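Local coordinates for protein ORF 37 (Human herpesvirus 8 type M, PDB 3FHD) that cleaves DNA as an endonuclease and exonuclease, accepting double- and single-stranded substrates, and processes branched viral DNA intermediates so that unit-length genomes can be packaged, at residues A245-T250 with Q257-C262; Q288-A293 with V364-D369; I405-I410 with G420-Y425. All blocks are in the same frame, centred on the assembly; numbering follows the deposited sequence.

Contact 1 of 3, residues A245-T250 with Q257-C262; sequences AANVKT and QFDPNC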
loop_
_atom_site.group_PDB
_atom_site.type_symbol
_atom_site.label_atom_id
_atom_site.label_comp_id
_atom_site.label_asym_id
_atom_site.label_seq_id
_atom_site.Cartn_x
_atom_site.Cartn_y
_atom_site.Cartn_z
ATOM N N ALA A 245 1.922 -2.406 -10.561
ATOM C CA ALA A 245 0.926 -1.902 -11.502
ATOM C C ALA A 245 1.347 -2.182 -12.929
ATOM O O ALA A 245 2.548 -2.135 -13.276
ATOM C CB ALA A 245 0.677 -0.423 -11.291
ATOM N N ALA A 246 0.357 -2.486 -13.749
ATOM C CA ALA A 246 0.580 -2.667 -15.185
ATOM C C ALA A 246 -0.000 -1.459 -15.936
ATOM O O ALA A 246 -0.999 -0.871 -15.500
ATOM C CB ALA A 246 -0.054 -3.992 -15.650
ATOM N N ASN A 247 0.637 -1.065 -17.043
ATOM C CA ASN A 247 0.336 0.231 -17.742
ATOM C C ASN A 247 0.657 1.517 -16.959
ATOM O O ASN A 247 -0.146 2.457 -16.927
ATOM C CB ASN A 247 -1.128 0.303 -18.215
ATOM C CG ASN A 247 -1.474 -0.752 -19.256
ATOM O OD1 ASN A 247 -1.792 -0.423 -20.402
ATOM N ND2 ASN A 247 -1.445 -2.017 -18.860
ATOM N N VAL A 248 1.805 1.553 -16.292
ATOM C CA VAL A 248 2.220 2.724 -15.513
ATOM C C VAL A 248 3.663 2.972 -15.883
ATOM O O VAL A 248 4.446 2.027 -15.998
ATOM C CB VAL A 248 2.097 2.540 -13.968
ATOM C CG1 VAL A 248 2.505 3.843 -13.205
ATOM C CG2 VAL A 248 0.677 2.160 -13.583
ATOM N N LYS A 249 4.000 4.247 -16.080
ATOM C CA LYS A 249 5.304 4.657 -16.614
ATOM C C LYS A 249 5.861 5.909 -15.924
ATOM O O LYS A 249 5.147 6.603 -15.206
ATOM C CB LYS A 249 5.209 4.876 -18.135
ATOM C CG LYS A 249 3.854 5.354 -18.599
ATOM C CD LYS A 249 3.832 5.578 -20.091
ATOM C CE LYS A 249 2.826 6.663 -20.438
ATOM N NZ LYS A 249 3.212 7.377 -21.699
ATOM N N THR A 250 7.159 6.141 -16.130
ATOM C CA THR A 250 7.846 7.393 -15.804
ATOM C C THR A 250 7.632 8.348 -16.980
ATOM O O THR A 250 7.676 7.926 -18.137
ATOM C CB THR A 250 9.362 7.117 -15.562
ATOM O OG1 THR A 250 9.516 6.463 -14.297
ATOM C CG2 THR A 250 10.218 8.392 -15.586
ATOM N N GLN A 257 3.510 8.142 -14.194
ATOM C CA GLN A 257 2.301 8.377 -14.968
ATOM C C GLN A 257 1.444 7.115 -14.902
ATOM O O GLN A 257 1.799 6.075 -15.474
ATOM C CB GLN A 257 2.635 8.701 -16.433
ATOM C CG GLN A 257 2.570 10.185 -16.791
ATOM C CD GLN A 257 2.682 10.468 -18.303
ATOM O OE1 GLN A 257 3.095 9.616 -19.103
ATOM N NE2 GLN A 257 2.327 11.680 -18.682
ATOM N N PHE A 258 0.319 7.223 -14.201
ATOM C CA PHE A 258 -0.716 6.210 -14.216
ATOM C C PHE A 258 -1.640 6.415 -15.437
ATOM O O PHE A 258 -2.281 7.463 -15.580
ATOM C CB PHE A 258 -1.551 6.300 -12.932
ATOM C CG PHE A 258 -0.809 5.937 -11.677
ATOM C CD1 PHE A 258 -0.581 4.596 -11.344
ATOM C CD2 PHE A 258 -0.380 6.922 -10.799
ATOM C CE1 PHE A 258 0.096 4.237 -10.171
ATOM C CE2 PHE A 258 0.306 6.567 -9.590
ATOM C CZ PHE A 258 0.531 5.214 -9.294
ATOM N N ASP A 259 -1.700 5.431 -16.329
ATOM C CA ASP A 259 -2.703 5.437 -17.397
ATOM C C ASP A 259 -4.096 5.388 -16.747
ATOM O O ASP A 259 -4.294 4.645 -15.775
ATOM C CB ASP A 259 -2.507 4.218 -18.308
ATOM C CG ASP A 259 -3.336 4.284 -19.577
ATOM O OD1 ASP A 259 -3.223 5.286 -20.317
ATOM O OD2 ASP A 259 -4.084 3.318 -19.858
ATOM N N PRO A 260 -5.065 6.171 -17.278
ATOM C CA PRO A 260 -6.452 6.047 -16.793
ATOM C C PRO A 260 -6.996 4.600 -16.800
ATOM O O PRO A 260 -7.950 4.320 -16.092
ATOM C CB PRO A 260 -7.258 6.919 -17.774
ATOM C CG PRO A 260 -6.343 7.206 -18.913
ATOM C CD PRO A 260 -4.959 7.199 -18.331
ATOM N N ASN A 261 -6.374 3.701 -17.559
ATOM C CA ASN A 261 -6.751 2.287 -17.578
ATOM C C ASN A 261 -5.641 1.322 -17.068
ATOM O O ASN A 261 -5.511 0.180 -17.538
ATOM C CB ASN A 261 -7.157 1.896 -18.987
ATOM C CG ASN A 261 -8.441 2.598 -19.446
ATOM O OD1 ASN A 261 -9.473 2.534 -18.768
ATOM N ND2 ASN A 261 -8.379 3.272 -20.593
ATOM N N CYS A 262 -4.838 1.781 -16.119
ATOM C CA CYS A 262 -3.802 0.920 -15.531
ATOM C C CYS A 262 -4.469 -0.185 -14.692
ATOM O O CYS A 262 -5.666 -0.112 -14.399
ATOM C CB CYS A 262 -2.838 1.752 -14.691
ATOM S SG CYS A 262 -3.623 2.585 -13.350
#

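Contact 2 of 3, residues Q288-A293 with V364-D369; sequences QRLYEA and VYVLTD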
loop_
_atom_site.group_PDB
_atom_site.type_symbol
_atom_site.label_atom_id
_atom_site.label_comp_id
_atom_site.label_asym_id
_atom_site.label_seq_id
_atom_site.Cartn_x
_atom_site.Cartn_y
_atom_site.Cartn_z
ATOM N N GLN A 288 -1.468 -32.200 -5.253
ATOM C CA GLN A 288 -1.298 -33.188 -6.312
ATOM C C GLN A 288 -2.539 -33.304 -7.197
ATOM O O GLN A 288 -2.426 -33.303 -8.430
ATOM C CB GLN A 288 -0.956 -34.558 -5.722
ATOM C CG GLN A 288 0.527 -34.781 -5.400
ATOM C CD GLN A 288 0.803 -36.186 -4.859
ATOM O OE1 GLN A 288 0.337 -36.551 -3.780
ATOM N NE2 GLN A 288 1.563 -36.986 -5.616
ATOM N N ARG A 289 -3.712 -33.398 -6.565
ATOM C CA ARG A 289 -4.995 -33.531 -7.281
ATOM C C ARG A 289 -5.284 -32.299 -8.117
ATOM O O ARG A 289 -5.670 -32.418 -9.284
ATOM C CB ARG A 289 -6.152 -33.764 -6.310
ATOM N N LEU A 290 -5.105 -31.125 -7.504
ATOM C CA LEU A 290 -5.256 -29.841 -8.189
ATOM C C LEU A 290 -4.320 -29.688 -9.387
ATOM O O LEU A 290 -4.742 -29.194 -10.430
ATOM C CB LEU A 290 -5.034 -28.678 -7.205
ATOM C CG LEU A 290 -5.159 -27.227 -7.684
ATOM C CD1 LEU A 290 -6.612 -26.908 -8.012
ATOM C CD2 LEU A 290 -4.621 -26.293 -6.615
ATOM N N TYR A 291 -3.057 -30.101 -9.224
ATOM C CA TYR A 291 -2.037 -29.978 -10.273
ATOM C C TYR A 291 -2.360 -30.843 -11.495
ATOM O O TYR A 291 -2.210 -30.391 -12.636
ATOM C CB TYR A 291 -0.646 -30.332 -9.722
ATOM C CG TYR A 291 0.510 -30.050 -10.678
ATOM C CD1 TYR A 291 1.030 -28.762 -10.816
ATOM C CD2 TYR A 291 1.080 -31.079 -11.442
ATOM C CE1 TYR A 291 2.087 -28.497 -11.691
ATOM C CE2 TYR A 291 2.147 -30.829 -12.320
ATOM C CZ TYR A 291 2.642 -29.540 -12.441
ATOM O OH TYR A 291 3.690 -29.274 -13.308
ATOM N N GLU A 292 -2.800 -32.079 -11.243
ATOM C CA GLU A 292 -3.123 -33.026 -12.300
ATOM C C GLU A 292 -4.459 -32.723 -12.963
ATOM O O GLU A 292 -4.640 -33.023 -14.142
ATOM C CB GLU A 292 -3.124 -34.459 -11.759
ATOM N N ALA A 293 -5.389 -32.147 -12.198
ATOM C CA ALA A 293 -6.750 -31.859 -12.670
ATOM C C ALA A 293 -7.203 -30.453 -12.256
ATOM O O ALA A 293 -8.055 -30.313 -11.372
ATOM C CB ALA A 293 -7.724 -32.908 -12.134
ATOM N N VAL A 364 -7.613 -18.238 -11.542
ATOM C CA VAL A 364 -6.649 -19.093 -10.840
ATOM C C VAL A 364 -5.574 -19.591 -11.814
ATOM O O VAL A 364 -5.906 -20.100 -12.853
ATOM C CB VAL A 364 -7.349 -20.287 -10.152
ATOM C CG1 VAL A 364 -6.317 -21.165 -9.445
ATOM C CG2 VAL A 364 -8.402 -19.773 -9.171
ATOM N N TYR A 365 -4.294 -19.440 -11.453
ATOM C CA TYR A 365 -3.164 -19.881 -12.275
ATOM C C TYR A 365 -2.416 -20.982 -11.547
ATOM O O TYR A 365 -1.811 -20.756 -10.504
ATOM C CB TYR A 365 -2.189 -18.733 -12.557
ATOM C CG TYR A 365 -2.831 -17.560 -13.216
ATOM C CD1 TYR A 365 -2.873 -17.474 -14.602
ATOM C CD2 TYR A 365 -3.451 -16.557 -12.459
ATOM C CE1 TYR A 365 -3.465 -16.401 -15.241
ATOM C CE2 TYR A 365 -4.073 -15.471 -13.091
ATOM C CZ TYR A 365 -4.079 -15.424 -14.497
ATOM O OH TYR A 365 -4.673 -14.376 -15.169
ATOM N N VAL A 366 -2.479 -22.185 -12.084
ATOM C CA VAL A 366 -1.675 -23.285 -11.558
ATOM C C VAL A 366 -0.318 -23.202 -12.254
ATOM O O VAL A 366 -0.252 -23.154 -13.485
ATOM C CB VAL A 366 -2.356 -24.640 -11.816
ATOM C CG1 VAL A 366 -1.446 -25.800 -11.373
ATOM C CG2 VAL A 366 -3.722 -24.701 -11.109
ATOM N N LEU A 367 0.770 -23.168 -11.489
ATOM C CA LEU A 367 2.073 -23.017 -12.125
ATOM C C LEU A 367 2.719 -24.369 -12.396
ATOM O O LEU A 367 2.435 -25.336 -11.686
ATOM C CB LEU A 367 2.991 -22.121 -11.282
ATOM C CG LEU A 367 2.391 -20.757 -10.877
ATOM C CD1 LEU A 367 3.180 -20.097 -9.751
ATOM C CD2 LEU A 367 2.280 -19.834 -12.098
ATOM N N THR A 368 3.580 -24.438 -13.419
ATOM C CA THR A 368 4.406 -25.614 -13.613
ATOM C C THR A 368 5.355 -25.849 -12.439
ATOM O O THR A 368 5.858 -24.914 -11.808
ATOM C CB THR A 368 5.226 -25.593 -14.942
ATOM O OG1 THR A 368 6.054 -24.421 -14.988
ATOM C CG2 THR A 368 4.301 -25.647 -16.152
ATOM N N ASP A 369 5.580 -27.122 -12.164
ATOM C CA ASP A 369 6.434 -27.555 -11.082
ATOM C C ASP A 369 7.880 -27.634 -11.603
ATOM O O ASP A 369 8.151 -28.404 -12.519
ATOM C CB ASP A 369 5.926 -28.905 -10.586
ATOM C CG ASP A 369 6.639 -29.396 -9.359
ATOM O OD1 ASP A 369 7.812 -29.028 -9.113
ATOM O OD2 ASP A 369 6.011 -30.169 -8.619
#

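Contact 3 of 3, residues I405-I410 with G420-Y425; sequences IVEEYI and GSPKYY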
loop_
_atom_site.group_PDB
_atom_site.type_symbol
_atom_site.label_atom_id
_atom_site.label_comp_id
_atom_site.label_asym_id
_atom_site.label_seq_id
_atom_site.Cartn_x
_atom_site.Cartn_y
_atom_site.Cartn_z
ATOM N N ILE A 405 -6.108 7.140 -3.699
ATOM C CA ILE A 405 -4.848 7.848 -3.938
ATOM C C ILE A 405 -4.450 7.792 -5.412
ATOM O O ILE A 405 -4.091 8.823 -5.988
ATOM C CB ILE A 405 -3.682 7.403 -3.039
ATOM C CG1 ILE A 405 -3.970 7.725 -1.547
ATOM C CG2 ILE A 405 -2.308 7.974 -3.569
ATOM C CD1 ILE A 405 -4.226 9.190 -1.276
ATOM N N VAL A 406 -4.525 6.614 -6.026
ATOM C CA VAL A 406 -4.274 6.498 -7.487
ATOM C C VAL A 406 -5.160 7.447 -8.317
ATOM O O VAL A 406 -4.711 8.110 -9.265
ATOM C CB VAL A 406 -4.442 5.031 -7.987
ATOM C CG1 VAL A 406 -4.427 4.995 -9.509
ATOM C CG2 VAL A 406 -3.315 4.163 -7.492
ATOM N N GLU A 407 -6.459 7.470 -8.005
ATOM C CA GLU A 407 -7.402 8.314 -8.743
ATOM C C GLU A 407 -7.234 9.819 -8.518
ATOM O O GLU A 407 -7.438 10.614 -9.443
ATOM C CB GLU A 407 -8.834 7.833 -8.506
ATOM C CG GLU A 407 -9.083 6.507 -9.250
ATOM C CD GLU A 407 -10.212 5.670 -8.672
ATOM O OE1 GLU A 407 -11.070 6.244 -7.936
ATOM O OE2 GLU A 407 -10.232 4.435 -8.956
ATOM N N GLU A 408 -6.823 10.183 -7.309
ATOM C CA GLU A 408 -6.403 11.561 -6.973
ATOM C C GLU A 408 -5.219 12.020 -7.843
ATOM O O GLU A 408 -5.285 13.097 -8.434
ATOM C CB GLU A 408 -6.067 11.644 -5.467
ATOM C CG GLU A 408 -5.694 13.067 -4.902
ATOM C CD GLU A 408 -5.348 12.987 -3.392
ATOM O OE1 GLU A 408 -5.608 11.936 -2.797
ATOM O OE2 GLU A 408 -4.818 13.954 -2.780
ATOM N N TYR A 409 -4.169 11.202 -7.947
ATOM C CA TYR A 409 -2.989 11.533 -8.765
ATOM C C TYR A 409 -3.359 11.625 -10.268
ATOM O O TYR A 409 -2.971 12.564 -10.954
ATOM C CB TYR A 409 -1.894 10.478 -8.564
ATOM C CG TYR A 409 -1.008 10.654 -7.330
ATOM C CD1 TYR A 409 0.388 10.781 -7.472
ATOM C CD2 TYR A 409 -1.539 10.730 -6.049
ATOM C CE1 TYR A 409 1.230 10.922 -6.338
ATOM C CE2 TYR A 409 -0.700 10.907 -4.899
ATOM C CZ TYR A 409 0.688 11.006 -5.058
ATOM O OH TYR A 409 1.540 11.130 -3.954
ATOM N N ILE A 410 -4.125 10.660 -10.772
ATOM C CA ILE A 410 -4.648 10.733 -12.151
ATOM C C ILE A 410 -5.443 12.036 -12.395
ATOM O O ILE A 410 -5.407 12.581 -13.492
ATOM C CB ILE A 410 -5.549 9.501 -12.471
ATOM C CG1 ILE A 410 -4.695 8.264 -12.599
ATOM C CG2 ILE A 410 -6.383 9.728 -13.800
ATOM C CD1 ILE A 410 -5.490 6.961 -12.584
ATOM N N GLY A 420 -12.339 5.892 -18.972
ATOM C CA GLY A 420 -12.003 4.665 -18.269
ATOM C C GLY A 420 -11.408 4.947 -16.927
ATOM O O GLY A 420 -10.813 5.999 -16.720
ATOM N N SER A 421 -11.587 4.016 -16.003
ATOM C CA SER A 421 -10.961 4.132 -14.706
ATOM C C SER A 421 -10.072 2.913 -14.489
ATOM O O SER A 421 -10.211 1.898 -15.164
ATOM C CB SER A 421 -11.975 4.333 -13.561
ATOM O OG SER A 421 -12.956 3.295 -13.497
ATOM N N PRO A 422 -9.094 3.045 -13.599
ATOM C CA PRO A 422 -8.229 1.888 -13.347
ATOM C C PRO A 422 -9.006 0.702 -12.755
ATOM O O PRO A 422 -10.128 0.877 -12.266
ATOM C CB PRO A 422 -7.206 2.433 -12.358
ATOM C CG PRO A 422 -7.230 3.945 -12.600
ATOM C CD PRO A 422 -8.682 4.229 -12.838
ATOM N N LYS A 423 -8.433 -0.497 -12.877
ATOM C CA LYS A 423 -8.963 -1.702 -12.245
ATOM C C LYS A 423 -8.002 -2.206 -11.156
ATOM O O LYS A 423 -6.783 -2.077 -11.307
ATOM C CB LYS A 423 -9.223 -2.795 -13.300
ATOM C CG LYS A 423 -10.141 -2.365 -14.417
ATOM C CD LYS A 423 -11.608 -2.378 -14.004
ATOM C CE LYS A 423 -12.529 -1.963 -15.160
ATOM N NZ LYS A 423 -12.404 -0.494 -15.562
ATOM N N TYR A 424 -8.574 -2.751 -10.079
ATOM C CA TYR A 424 -7.849 -3.157 -8.841
ATOM C C TYR A 424 -8.004 -4.642 -8.584
ATOM O O TYR A 424 -9.056 -5.241 -8.891
ATOM C CB TYR A 424 -8.321 -2.340 -7.623
ATOM C CG TYR A 424 -8.184 -0.869 -7.897
ATOM C CD1 TYR A 424 -6.944 -0.216 -7.733
ATOM C CD2 TYR A 424 -9.275 -0.148 -8.427
ATOM C CE1 TYR A 424 -6.824 1.140 -8.068
ATOM C CE2 TYR A 424 -9.158 1.207 -8.748
ATOM C CZ TYR A 424 -7.940 1.836 -8.584
ATOM O OH TYR A 424 -7.859 3.180 -8.905
ATOM N N TYR A 425 -6.952 -5.241 -8.037
ATOM C CA TYR A 425 -6.908 -6.690 -7.791
ATOM C C TYR A 425 -6.124 -7.003 -6.533
ATOM O O TYR A 425 -5.207 -6.258 -6.137
ATOM C CB TYR A 425 -6.214 -7.419 -8.948
ATOM C CG TYR A 425 -6.788 -7.114 -10.326
ATOM C CD1 TYR A 425 -7.841 -7.865 -10.858
ATOM C CD2 TYR A 425 -6.277 -6.067 -11.074
ATOM C CE1 TYR A 425 -8.369 -7.566 -12.139
ATOM C CE2 TYR A 425 -6.772 -5.756 -12.322
ATOM C CZ TYR A 425 -7.817 -6.502 -12.859
ATOM O OH TYR A 425 -8.279 -6.148 -14.107
#

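Contact 1 of 3, residues A245-T250 with Q257-C262
Val248 turns CG1 anti to its own backbone N (chi1 -178°), with CG2 anti to the carbonyl carbon, while Phe258 holds its CG anti to its carbonyl carbon (chi1 -67°); both methyls of the valine lie near CD1 of the ring. CG2 of Val248 is 3.5 Å from CD1 of Phe258 and also packs on CB of Cys262, whereas CG1 of Val248 touches the carbonyl O of Gln257. Val248 and Phe258 form a non-hydrogen-bonded antiparallel pair with both side chains on one face. Lys249 and Gln257, the neighbouring hydrogen-bonded pair, occupy the other face: Lys249 N donates to Gln257 O at 2.9 Å, nearly straight at 169°, and Gln257 N faces Lys249 O in return, though the modelled separation is too short to be trusted. There the extended lysine chain crosses the glutamine side chain at a slant, its CE 3.3 Å from Gln257 OE1. Past the pairs the segments stay close. Asp259 N makes a weak bond of 3.4 Å to Asn247 O, and CB of Cys262 sits 3.3 Å from Ala246 O. Asn247 takes positive phi as the chain turns its corner; in the other segment, Cys262 N bonds to Asp259 O, closing a type I turn. The result is a two-stranded antiparallel beta hairpin, 248-250 with 256-259, inserted in the chain between strands 244-245 and 262-269, neighbours in the central nuclease sheet.

Contact 2 of 3, residues Q288-A293 with V364-D369
Tyr291, near the C-terminal end of helix 282-292, reaches across to the end of strand 362-367 in an alpha/beta packing contact: the helix lies over the large mixed sheet of the PD-(D/E)XK nuclease fold, the two short axes nearly perpendicular. From CB, the tyrosine sends CG anti to its backbone N (chi1 -172°). CD1 of Tyr291 meets CG1 of Val366 at 3.9 Å, the two side chains running obliquely to one another. One atom further out, CE1 of Tyr291 comes within 3.2 Å of Leu367 O, which lies at the ring edge and in its plane. CZ of Tyr291 rests 3.8 Å from CB of Asp369. At the tip the hydroxyl oxygen accepts a hydrogen bond from the backbone N of Asp369 (3.1 Å, 158° at the hydrogen), a grip that ties the helix to the residue at the N-cap of helix 370-373. Alongside, CG of Leu290 only grazes CG2 of Val366, at 4.5 Å, and the leucine packs further on helix 296-303. Lys380, on the adjacent strand, adds a cation-pi contact to the tyrosine ring. The aspartate carboxylate is engaged by other groups: OD2 pairs with Lys277, while OD1 pairs with Arg432 and caps the backbone N of Gln371. Tyr291 and Asp369 cross at about a right angle, with the ring and carboxylate planes 90° apart and CB of Asp369 only 3.5 Å from Tyr291 OH.

Contact 3 of 3, residues I405-I410 with G420-Y425
Glu407 of helix 394-412 and Tyr424 of strand 423-432 are joined by a hydrogen bond where the helix packs against the start of a strand in the central mixed sheet, an alpha/beta contact within the PD-(D/E)XK nuclease fold. The tyrosine side chain is about 8 Å from that of the magnesium ligand Glu266. The polar part of the interface centres on this bond. Tyr424 OH donates to Glu407 OE2 at 2.7 Å and comes from above the carboxylate plane, 37° out of it. OE2 lies at the ring edge, near its plane, while the carboxylate plane is turned 57° from the ring; CE2 of Tyr424 is 3.4 Å from the same OE2. Glu407 gets there by setting CG anti to its carbonyl carbon (chi1 -72°) and then running out extended. Its second oxygen, OE1, makes a salt bridge to Lys471, so the two oxygens serve different partners, and the lysine would be expected to help keep the carboxylate charged. The tyrosine side chain is buried and also packs on Val399 and Ser403 of the same helix.

Val406, one residue before Glu407, slides past the tyrosine in the opposite direction, its CG1 methyl beside the hydroxyl, 3.9 Å from Tyr424 OH. Apolar packing centres on Pro422, at the entry to the strand, its CB toward the helix. CG1 of Val406 lies 4.3 Å from CG of Pro422. Ile410, one turn on from Val406, meets the proline tip to tip, with CD1 of Ile410 pressed to 3.5 Å from CG of Pro422, tighter than a usual carbon-carbon contact.

Overall arrangement
The three contacts follow one another along the chain, and none encloses or crosses another. Contact 1 closes the short hairpin loop between 250 and 257, just beyond the magnesium ligand Asp243, before the chain enters strand 262-269 with the ligands Glu266 and Ile267. Contact 2 closes a 70-residue excursion from helix 282-292 to strand 362-367, about 31 Å from contact 1 between centres. Contact 3 closes the brief link from helix 394-412 to strand 423-432. That last strand runs beside strand 262-269, so contacts 1 and 3 touch, with a probable hydrogen bond from Lys423 N to Cys262 O. Contacts 2 and 3 pack helices onto separate strands of the same sheet.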